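Mandelate racemase / muconate lactonizing enzyme family protein (Agrobacterium tumefaciens, PDB 4DXK) probably acts as a lyase or an epimerase-type isomerase of the enolase superfamily's mandelate racemase subgroup, though its substrate is not established. Local coordinates at residues A[22-25]-A[26-30]; A[79-82]-A[83-87]; A[93-96]-A[97-101]. All coordinates share one frame; numbering follows the deposited sequence.

Contact 1 of 3, residues A[22-25]-A[26-30]; sequences VHTD and EGITG
The side chain of Glu26 approaches Thr24 through its CB, which lies 4.0 Å from Thr24 OG1 as the chain reverses direction. At Gly27, whose phi is positive (81°), the type I turn that spans Thr24 to Gly27 closes: Gly27 N donates to Thr24 O at 3.0 Å, approaching from above the carbonyl plane, 62° out of it. Ile28 offers its carbonyl to a side chain. Thr24 OG1 sits between backbone N and carbonyl carbon (chi1 62°), a rotamer that turns it inward to donate to Ile28 O at 2.7 Å. Next, Thr29 lies alongside His23, both pointing the same way, and lays its CG2 over the centre of the imidazole face, 4.0 Å from the centroid, a CH-pi contact. On the other branch Thr29 OG1 holds a water that accepts from Thr24 N at 2.9 Å. His23 NE2 itself is hydrogen-bonded to Glu7 of strand 3-11. Gly30 completes an antiparallel hydrogen-bonded pair with Val22, its N reaching Val22 O and its O accepting from Val22 N, both at 2.9 Å. The arrangement is a beta hairpin joining strands 17-24 and 30-35 of the N-terminal antiparallel sheet of the enolase fold.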
ATOM      1  N   VAL A  22     -15.738 -46.099  -3.426  1.00  9.01           N
ATOM      2  CA  VAL A  22     -16.072 -46.091  -2.012  1.00  9.14           C
ATOM      3  C   VAL A  22     -17.323 -46.942  -1.816  1.00  9.07           C
ATOM      4  O   VAL A  22     -18.419 -46.577  -2.262  1.00  9.76           O
ATOM      5  CB  VAL A  22     -16.306 -44.651  -1.511  1.00  8.41           C
ATOM      6  CG1 VAL A  22     -16.687 -44.659  -0.038  1.00 10.41           C
ATOM      7  CG2 VAL A  22     -15.059 -43.800  -1.720  1.00 10.07           C
ATOM      8  N   HIS A  23     -17.149 -48.100  -1.186  1.00  9.13           N
ATOM      9  CA  HIS A  23     -18.253 -49.024  -0.959  1.00  8.88           C
ATOM     10  C   HIS A  23     -18.890 -48.733   0.396  1.00  8.73           C
ATOM     11  O   HIS A  23     -18.206 -48.294   1.329  1.00 10.05           O
ATOM     12  CB  HIS A  23     -17.751 -50.465  -0.978  1.00 10.94           C
ATOM     13  CG  HIS A  23     -17.138 -50.877  -2.276  1.00 11.90           C
ATOM     14  ND1 HIS A  23     -17.757 -51.752  -3.141  1.00 15.46           N
ATOM     15  CD2 HIS A  23     -15.959 -50.548  -2.854  1.00 11.58           C
ATOM     16  CE1 HIS A  23     -16.986 -51.942  -4.199  1.00 16.33           C
ATOM     17  NE2 HIS A  23     -15.888 -51.223  -4.048  1.00 13.59           N
ATOM     18  N   THR A  24     -20.192 -48.985   0.503  1.00  9.97           N
ATOM     19  CA  THR A  24     -20.936 -48.743   1.734  1.00 10.37           C
ATOM     20  C   THR A  24     -21.738 -49.965   2.149  1.00 10.74           C
ATOM     21  O   THR A  24     -22.000 -50.868   1.344  1.00 11.35           O
ATOM     22  CB  THR A  24     -21.912 -47.547   1.583  1.00 11.17           C
ATOM     23  OG1 THR A  24     -22.892 -47.836   0.574  1.00 10.86           O
ATOM     24  CG2 THR A  24     -21.158 -46.272   1.210  1.00 10.68           C
ATOM     25  N   ASP A  25     -22.168 -49.975   3.405  1.00 11.92           N
ATOM     26  CA  ASP A  25     -22.978 -51.084   3.887  1.00 12.64           C
ATOM     27  C   ASP A  25     -24.363 -51.145   3.243  1.00 14.36           C
ATOM     28  O   ASP A  25     -25.033 -52.178   3.307  1.00 18.75           O
ATOM     29  CB  ASP A  25     -23.051 -51.139   5.424  1.00 14.41           C
ATOM     30  CG  ASP A  25     -23.488 -49.832   6.065  1.00 15.72           C
ATOM     31  OD1 ASP A  25     -23.949 -48.901   5.373  1.00 13.69           O
ATOM     32  OD2 ASP A  25     -23.379 -49.757   7.310  1.00 21.58           O
ATOM     33  N   GLU A  26     -24.775 -50.058   2.603  0.53 13.12           N
ATOM     34  CA  GLU A  26     -26.052 -50.009   1.900  0.53 13.98           C
ATOM     35  C   GLU A  26     -25.901 -50.501   0.455  0.53 12.52           C
ATOM     36  O   GLU A  26     -26.885 -50.623  -0.278  0.53 13.15           O
ATOM     37  CB  GLU A  26     -26.600 -48.579   1.929  0.53 17.99           C
ATOM     38  CG  GLU A  26     -28.037 -48.423   1.447  0.53 19.05           C
ATOM     39  CD  GLU A  26     -28.687 -47.153   1.960  0.53 29.04           C
ATOM     40  OE1 GLU A  26     -29.546 -46.593   1.246  0.53 33.45           O
ATOM     41  OE2 GLU A  26     -28.347 -46.726   3.082  0.53 28.33           O
ATOM     42  N   GLY A  27     -24.670 -50.785   0.046  1.00 11.29           N
ATOM     43  CA  GLY A  27     -24.408 -51.241  -1.313  1.00 10.77           C
ATOM     44  C   GLY A  27     -24.341 -50.135  -2.352  1.00  9.92           C
ATOM     45  O   GLY A  27     -24.273 -50.394  -3.556  1.00 11.46           O
ATOM     46  N   ILE A  28     -24.357 -48.888  -1.887  1.00  9.31           N
ATOM     47  CA  ILE A  28     -24.149 -47.744  -2.766  1.00 10.61           C
ATOM     48  C   ILE A  28     -22.653 -47.516  -2.901  1.00  9.22           C
ATOM     49  O   ILE A  28     -21.970 -47.245  -1.910  1.00 10.60           O
ATOM     50  CB  ILE A  28     -24.812 -46.476  -2.224  1.00 10.78           C
ATOM     51  CG1 ILE A  28     -26.316 -46.695  -2.053  1.00 11.80           C
ATOM     52  CG2 ILE A  28     -24.556 -45.301  -3.166  1.00 12.68           C
ATOM     53  CD1 ILE A  28     -27.042 -45.478  -1.485  1.00 15.14           C
ATOM     54  N   THR A  29     -22.149 -47.630  -4.124  1.00  9.42           N
ATOM     55  CA  THR A  29     -20.725 -47.458  -4.372  1.00  9.96           C
ATOM     56  C   THR A  29     -20.472 -46.156  -5.115  1.00 10.69           C
ATOM     57  O   THR A  29     -21.019 -45.933  -6.196  1.00 14.46           O
ATOM     58  CB  THR A  29     -20.156 -48.618  -5.197  1.00 11.86           C
ATOM     59  OG1 THR A  29     -20.375 -49.844  -4.492  1.00 13.06           O
ATOM     60  CG2 THR A  29     -18.663 -48.449  -5.426  1.00 13.16           C
ATOM     61  N   GLY A  30     -19.650 -45.286  -4.538  1.00  8.09           N
ATOM     62  CA  GLY A  30     -19.311 -44.031  -5.183  1.00  8.86           C
ATOM     63  C   GLY A  30     -18.052 -44.168  -6.014  1.00  8.05           C
ATOM     64  O   GLY A  30     -17.108 -44.863  -5.625  1.00  9.70           O
TER
HETATM   65  O   HOH W   1     -21.159 -50.370  -1.841  1.00 12.10           O

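Contact 2 of 3, residues A[79-82]-A[83-87]; sequences AEVR and GNSAF
The first turns of helix 79-99, in the N-terminal domain of the enolase fold, bring Val81 and Ser85 together within a regular run of i to i+4 bonds. Gly83 N, Asn84 N and Ala86 N donate to Ala79 O, Glu80 O and Arg82 O, and the Asn84 N to Glu80 O bond is 2.9 Å long with 168° at the hydrogen. The side chain of Asn84 folds back over the same turn, its CG 3.2 Å from Glu80 O; its amide oxygen is hydrogen-bonded to Tyr44 of helix 38-53. Arg82, bent at chi3 (-56°), turns its guanidinium back along the helix and sets one face over Ala79 CA, 3.5 Å above the plane and offset toward the rim. NH2 is bonded to Phe36 O, while NH1 forms a salt bridge with Glu80 of the second subunit, and Glu80 of this chain pairs in return with Arg82 of that subunit. Ser85 OG also meets Gly296 N, linking the helix to the loop before helix 297-310. Two donors of Ser85 grip one carbonyl, Val81 O: the backbone N at 2.8 Å and, from the opposite face of its plane, OG at 2.7 Å, this hydroxyl standing 42° out of the plane.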
ATOM      1  N   ALA A  79       0.244 -35.576  -4.167  1.00  8.12           N
ATOM      2  CA  ALA A  79      -0.376 -36.901  -4.212  1.00  7.75           C
ATOM      3  C   ALA A  79      -1.484 -37.052  -3.185  1.00  7.41           C
ATOM      4  O   ALA A  79      -2.538 -37.631  -3.475  1.00  8.17           O
ATOM      5  CB  ALA A  79       0.668 -37.989  -4.036  1.00  8.56           C
ATOM      6  N   GLU A  80      -1.246 -36.556  -1.981  1.00  7.62           N
ATOM      7  CA  GLU A  80      -2.244 -36.639  -0.921  1.00  8.01           C
ATOM      8  C   GLU A  80      -3.530 -35.920  -1.338  1.00  6.70           C
ATOM      9  O   GLU A  80      -4.639 -36.443  -1.181  1.00  7.97           O
ATOM     10  CB  GLU A  80      -1.711 -36.040   0.388  1.00  8.85           C
ATOM     11  CG  GLU A  80      -0.506 -36.764   0.993  1.00  9.62           C
ATOM     12  CD  GLU A  80       0.854 -36.205   0.607  1.00  9.42           C
ATOM     13  OE1 GLU A  80       1.004 -35.538  -0.436  1.00  8.99           O
ATOM     14  OE2 GLU A  80       1.797 -36.458   1.380  1.00 13.86           O
ATOM     15  N   VAL A  81      -3.385 -34.706  -1.862  1.00  7.27           N
ATOM     16  CA  VAL A  81      -4.547 -33.952  -2.292  1.00  7.10           C
ATOM     17  C   VAL A  81      -5.260 -34.644  -3.450  1.00  7.46           C
ATOM     18  O   VAL A  81      -6.496 -34.688  -3.474  1.00  7.23           O
ATOM     19  CB  VAL A  81      -4.181 -32.503  -2.631  1.00  7.78           C
ATOM     20  CG1 VAL A  81      -5.356 -31.793  -3.302  1.00  8.68           C
ATOM     21  CG2 VAL A  81      -3.760 -31.784  -1.346  1.00  8.89           C
ATOM     22  N   ARG A  82      -4.517 -35.203  -4.397  1.00  7.16           N
ATOM     23  CA  ARG A  82      -5.158 -35.906  -5.504  1.00  7.82           C
ATOM     24  C   ARG A  82      -5.976 -37.098  -5.003  1.00  7.70           C
ATOM     25  O   ARG A  82      -7.099 -37.332  -5.463  1.00  7.75           O
ATOM     26  CB  ARG A  82      -4.126 -36.326  -6.564  1.00  8.65           C
ATOM     27  CG  ARG A  82      -3.438 -35.123  -7.187  1.00  7.67           C
ATOM     28  CD  ARG A  82      -2.802 -35.393  -8.545  1.00  7.94           C
ATOM     29  NE  ARG A  82      -1.837 -36.494  -8.544  1.00  7.78           N
ATOM     30  CZ  ARG A  82      -0.602 -36.429  -8.051  1.00  8.48           C
ATOM     31  NH1 ARG A  82      -0.150 -35.314  -7.477  1.00  9.15           N
ATOM     32  NH2 ARG A  82       0.186 -37.499  -8.128  1.00  9.74           N
ATOM     33  N   GLY A  83      -5.444 -37.831  -4.031  1.00  7.03           N
ATOM     34  CA  GLY A  83      -6.203 -38.929  -3.459  1.00  8.33           C
ATOM     35  C   GLY A  83      -7.437 -38.452  -2.720  1.00  7.94           C
ATOM     36  O   GLY A  83      -8.525 -39.014  -2.871  1.00  7.83           O
ATOM     37  N   ASN A  84      -7.276 -37.407  -1.914  1.00  8.24           N
ATOM     38  CA  ASN A  84      -8.413 -36.820  -1.206  1.00  7.28           C
ATOM     39  C   ASN A  84      -9.496 -36.357  -2.160  1.00  6.96           C
ATOM     40  O   ASN A  84     -10.694 -36.477  -1.881  1.00  7.67           O
ATOM     41  CB  ASN A  84      -7.985 -35.614  -0.367  1.00  9.38           C
ATOM     42  CG  ASN A  84      -7.074 -35.980   0.776  1.00  8.70           C
ATOM     43  OD1 ASN A  84      -6.918 -37.146   1.132  1.00  9.10           O
ATOM     44  ND2 ASN A  84      -6.461 -34.957   1.374  1.00 10.20           N
ATOM     45  N   SER A  85      -9.077 -35.811  -3.292  1.00  7.16           N
ATOM     46  CA  SER A  85     -10.003 -35.258  -4.274  1.00  7.81           C
ATOM     47  C   SER A  85     -10.803 -36.355  -4.968  1.00  7.06           C
ATOM     48  O   SER A  85     -12.018 -36.226  -5.146  1.00  7.94           O
ATOM     49  CB  SER A  85      -9.245 -34.426  -5.314  1.00  8.06           C
ATOM     50  OG  SER A  85      -8.527 -33.355  -4.714  1.00  7.80           O
ATOM     51  N   ALA A  86     -10.128 -37.437  -5.355  1.00  7.39           N
ATOM     52  CA  ALA A  86     -10.822 -38.577  -5.952  1.00  7.01           C
ATOM     53  C   ALA A  86     -11.837 -39.138  -4.966  1.00  7.10           C
ATOM     54  O   ALA A  86     -12.978 -39.437  -5.333  1.00  7.84           O
ATOM     55  CB  ALA A  86      -9.831 -39.639  -6.348  1.00  9.72           C
ATOM     56  N   PHE A  87     -11.427 -39.267  -3.706  1.00  7.46           N
ATOM     57  CA  PHE A  87     -12.321 -39.731  -2.648  1.00  8.17           C
ATOM     58  C   PHE A  87     -13.544 -38.821  -2.501  1.00  6.79           C
ATOM     59  O   PHE A  87     -14.674 -39.301  -2.409  1.00  8.19           O
ATOM     60  CB  PHE A  87     -11.539 -39.862  -1.331  1.00  8.59           C
ATOM     61  CG  PHE A  87     -12.375 -40.262  -0.152  1.00  7.06           C
ATOM     62  CD1 PHE A  87     -12.821 -41.567  -0.011  1.00  9.20           C
ATOM     63  CD2 PHE A  87     -12.715 -39.330   0.817  1.00  9.36           C
ATOM     64  CE1 PHE A  87     -13.596 -41.930   1.073  1.00  9.56           C
ATOM     65  CE2 PHE A  87     -13.490 -39.695   1.909  1.00  9.32           C
ATOM     66  CZ  PHE A  87     -13.923 -40.990   2.034  1.00  9.70           C
TER

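Contact 3 of 3, residues A[93-96]-A[97-101]; sequences DIFG and KATNQ
Asp93 CG is trans to its own backbone N (chi1 -167°), and Lys97 runs almost fully extended beyond CG, a pair of shapes that carries the lysine chain obliquely across the carboxylate one helical turn away. The evidence for a direct charge contact is modest: Lys97 NZ and Asp93 OD2 form a long salt bridge of 3.7 Å, and Lys97 CE lies about as near to both carboxylate oxygens. A water lies between them, 2.7 Å from Asp93 OD2, to which it appears to donate, and accepting from Lys97 NZ. Farther along, Thr99 OG1 occupies the position between backbone N and carbonyl carbon (chi1 57°), which lets it donate to Phe95 O at 2.9 Å, tilted 26° from the carbonyl plane. The backbone Thr99 N reaches that oxygen only weakly. Thr99 CG2 meets the Phe95 ring obliquely, 3.7 Å from its CE1. Here the helix ends in a Schellman motif: Asn100 has positive phi, and Gln101 N donates back to Gly96 O at 2.9 Å. The backbone N of Leu31 and that of Leu376 donate to the Asp93 carboxylate. Ile94 packs on Val22 and Thr24 of strand 17-24, whereas Phe95 and Thr99 lean on Leu106 of helix 103-106, and a third subunit's Gln105 and Gln101 pack against the same two residues.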
ATOM      1  N   ASP A  93     -20.917 -38.703  -5.488  1.00  7.81           N
ATOM      2  CA  ASP A  93     -21.628 -39.746  -6.228  1.00  7.65           C
ATOM      3  C   ASP A  93     -22.538 -40.552  -5.284  1.00  8.64           C
ATOM      4  O   ASP A  93     -23.708 -40.762  -5.594  1.00  8.69           O
ATOM      5  CB  ASP A  93     -20.596 -40.640  -6.919  1.00  8.65           C
ATOM      6  CG  ASP A  93     -21.194 -41.567  -7.961  1.00  8.74           C
ATOM      7  OD1 ASP A  93     -22.173 -41.197  -8.659  1.00  9.61           O
ATOM      8  OD2 ASP A  93     -20.641 -42.684  -8.077  1.00  9.43           O
ATOM      9  N   ILE A  94     -22.020 -40.966  -4.126  1.00  7.98           N
ATOM     10  CA  ILE A  94     -22.848 -41.655  -3.128  1.00  8.60           C
ATOM     11  C   ILE A  94     -24.033 -40.794  -2.691  1.00  7.63           C
ATOM     12  O   ILE A  94     -25.156 -41.276  -2.618  1.00  9.00           O
ATOM     13  CB  ILE A  94     -22.016 -42.049  -1.886  1.00  8.60           C
ATOM     14  CG1 ILE A  94     -21.091 -43.215  -2.219  1.00  9.50           C
ATOM     15  CG2 ILE A  94     -22.906 -42.400  -0.696  1.00 10.46           C
ATOM     16  CD1 ILE A  94     -19.972 -43.400  -1.230  1.00  9.57           C
ATOM     17  N   PHE A  95     -23.779 -39.522  -2.391  1.00  7.94           N
ATOM     18  CA  PHE A  95     -24.816 -38.614  -1.914  1.00  8.53           C
ATOM     19  C   PHE A  95     -25.916 -38.490  -2.983  1.00  7.58           C
ATOM     20  O   PHE A  95     -27.109 -38.557  -2.670  1.00  9.24           O
ATOM     21  CB  PHE A  95     -24.138 -37.273  -1.587  1.00  8.77           C
ATOM     22  CG  PHE A  95     -25.032 -36.213  -0.962  1.00  9.15           C
ATOM     23  CD1 PHE A  95     -26.254 -36.509  -0.385  1.00 10.87           C
ATOM     24  CD2 PHE A  95     -24.592 -34.894  -0.948  1.00  9.66           C
ATOM     25  CE1 PHE A  95     -27.029 -35.493   0.181  1.00 11.05           C
ATOM     26  CE2 PHE A  95     -25.363 -33.886  -0.391  1.00 11.60           C
ATOM     27  CZ  PHE A  95     -26.572 -34.191   0.177  1.00 10.73           C
ATOM     28  N   GLY A  96     -25.525 -38.369  -4.248  1.00  7.86           N
ATOM     29  CA  GLY A  96     -26.494 -38.326  -5.332  1.00  9.41           C
ATOM     30  C   GLY A  96     -27.316 -39.600  -5.446  1.00  8.53           C
ATOM     31  O   GLY A  96     -28.544 -39.567  -5.574  1.00  9.18           O
ATOM     32  N   LYS A  97     -26.648 -40.741  -5.388  1.00  8.77           N
ATOM     33  CA  LYS A  97     -27.372 -42.005  -5.431  1.00  9.57           C
ATOM     34  C   LYS A  97     -28.315 -42.169  -4.240  1.00  9.91           C
ATOM     35  O   LYS A  97     -29.430 -42.680  -4.397  1.00 11.91           O
ATOM     36  CB  LYS A  97     -26.406 -43.177  -5.518  1.00 10.72           C
ATOM     37  CG  LYS A  97     -25.664 -43.224  -6.825  1.00 11.33           C
ATOM     38  CD  LYS A  97     -24.721 -44.410  -6.857  1.00 14.76           C
ATOM     39  CE  LYS A  97     -23.829 -44.357  -8.070  1.00 13.06           C
ATOM     40  NZ  LYS A  97     -22.961 -45.554  -8.182  1.00 12.58           N
ATOM     41  N   ALA A  98     -27.885 -41.750  -3.054  1.00 10.36           N
ATOM     42  CA  ALA A  98     -28.703 -41.893  -1.846  1.00 10.79           C
ATOM     43  C   ALA A  98     -29.966 -41.046  -1.915  1.00 12.24           C
ATOM     44  O   ALA A  98     -30.987 -41.384  -1.309  1.00 14.87           O
ATOM     45  CB  ALA A  98     -27.894 -41.525  -0.608  1.00 13.24           C
ATOM     46  N   THR A  99     -29.895 -39.934  -2.639  1.00 11.15           N
ATOM     47  CA  THR A  99     -31.012 -38.995  -2.724  1.00 10.39           C
ATOM     48  C   THR A  99     -31.736 -39.049  -4.059  1.00 10.53           C
ATOM     49  O   THR A  99     -32.692 -38.299  -4.267  1.00 11.28           O
ATOM     50  CB  THR A  99     -30.550 -37.544  -2.506  1.00 11.92           C
ATOM     51  OG1 THR A  99     -29.539 -37.197  -3.468  1.00 10.51           O
ATOM     52  CG2 THR A  99     -30.004 -37.364  -1.095  1.00 13.42           C
ATOM     53  N   ASN A 100     -31.275 -39.916  -4.957  1.00 10.37           N
ATOM     54  CA  ASN A 100     -31.791 -39.978  -6.322  1.00 10.60           C
ATOM     55  C   ASN A 100     -31.708 -38.628  -7.040  1.00 10.76           C
ATOM     56  O   ASN A 100     -32.630 -38.242  -7.766  1.00 12.93           O
ATOM     57  CB  ASN A 100     -33.217 -40.534  -6.351  1.00 13.39           C
ATOM     58  CG  ASN A 100     -33.622 -41.007  -7.725  1.00 16.72           C
ATOM     59  OD1 ASN A 100     -32.789 -41.451  -8.508  1.00 18.42           O
ATOM     60  ND2 ASN A 100     -34.909 -40.906  -8.031  1.00 22.52           N
ATOM     61  N   GLN A 101     -30.594 -37.923  -6.848  1.00  9.39           N
ATOM     62  CA  GLN A 101     -30.389 -36.611  -7.461  1.00  9.98           C
ATOM     63  C   GLN A 101     -29.065 -36.547  -8.195  1.00  8.88           C
ATOM     64  O   GLN A 101     -28.056 -37.071  -7.716  1.00  9.53           O
ATOM     65  CB  GLN A 101     -30.401 -35.511  -6.396  1.00 11.92           C
ATOM     66  CG  GLN A 101     -31.760 -35.315  -5.742  1.00 13.31           C
ATOM     67  CD  GLN A 101     -32.809 -34.798  -6.711  1.00 13.08           C
ATOM     68  OE1 GLN A 101     -32.498 -34.155  -7.707  1.00 14.66           O
ATOM     69  NE2 GLN A 101     -34.076 -35.102  -6.426  1.00 17.45           N
TER
HETATM   70  O   HOH W   2     -20.959 -44.585  -9.908  1.00 10.81           O

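Contacts 2 and 3 lie on one helix, 79-99, with centres about 21 Å apart, while the hairpin of contact 1 packs against that helix. Contact 1 is nearer to contact 3, at about 11 Å between centres: Thr29 O lies 2.8 Å from Lys97 NZ, its hydrogen-bond partner, and Ile28 CG2 comes within 3.7 Å of Lys97 CB. At the other end Val22 CG2 rests 3.6 Å from Phe87 CD1, tying contact 1 to contact 2 across about 19 Å between centres. The Arg82 side chain in contact 2 is about 14 Å from a bound sodium ion. Glu216, Glu242 and Glu268, in the barrel domain, form a sodium site.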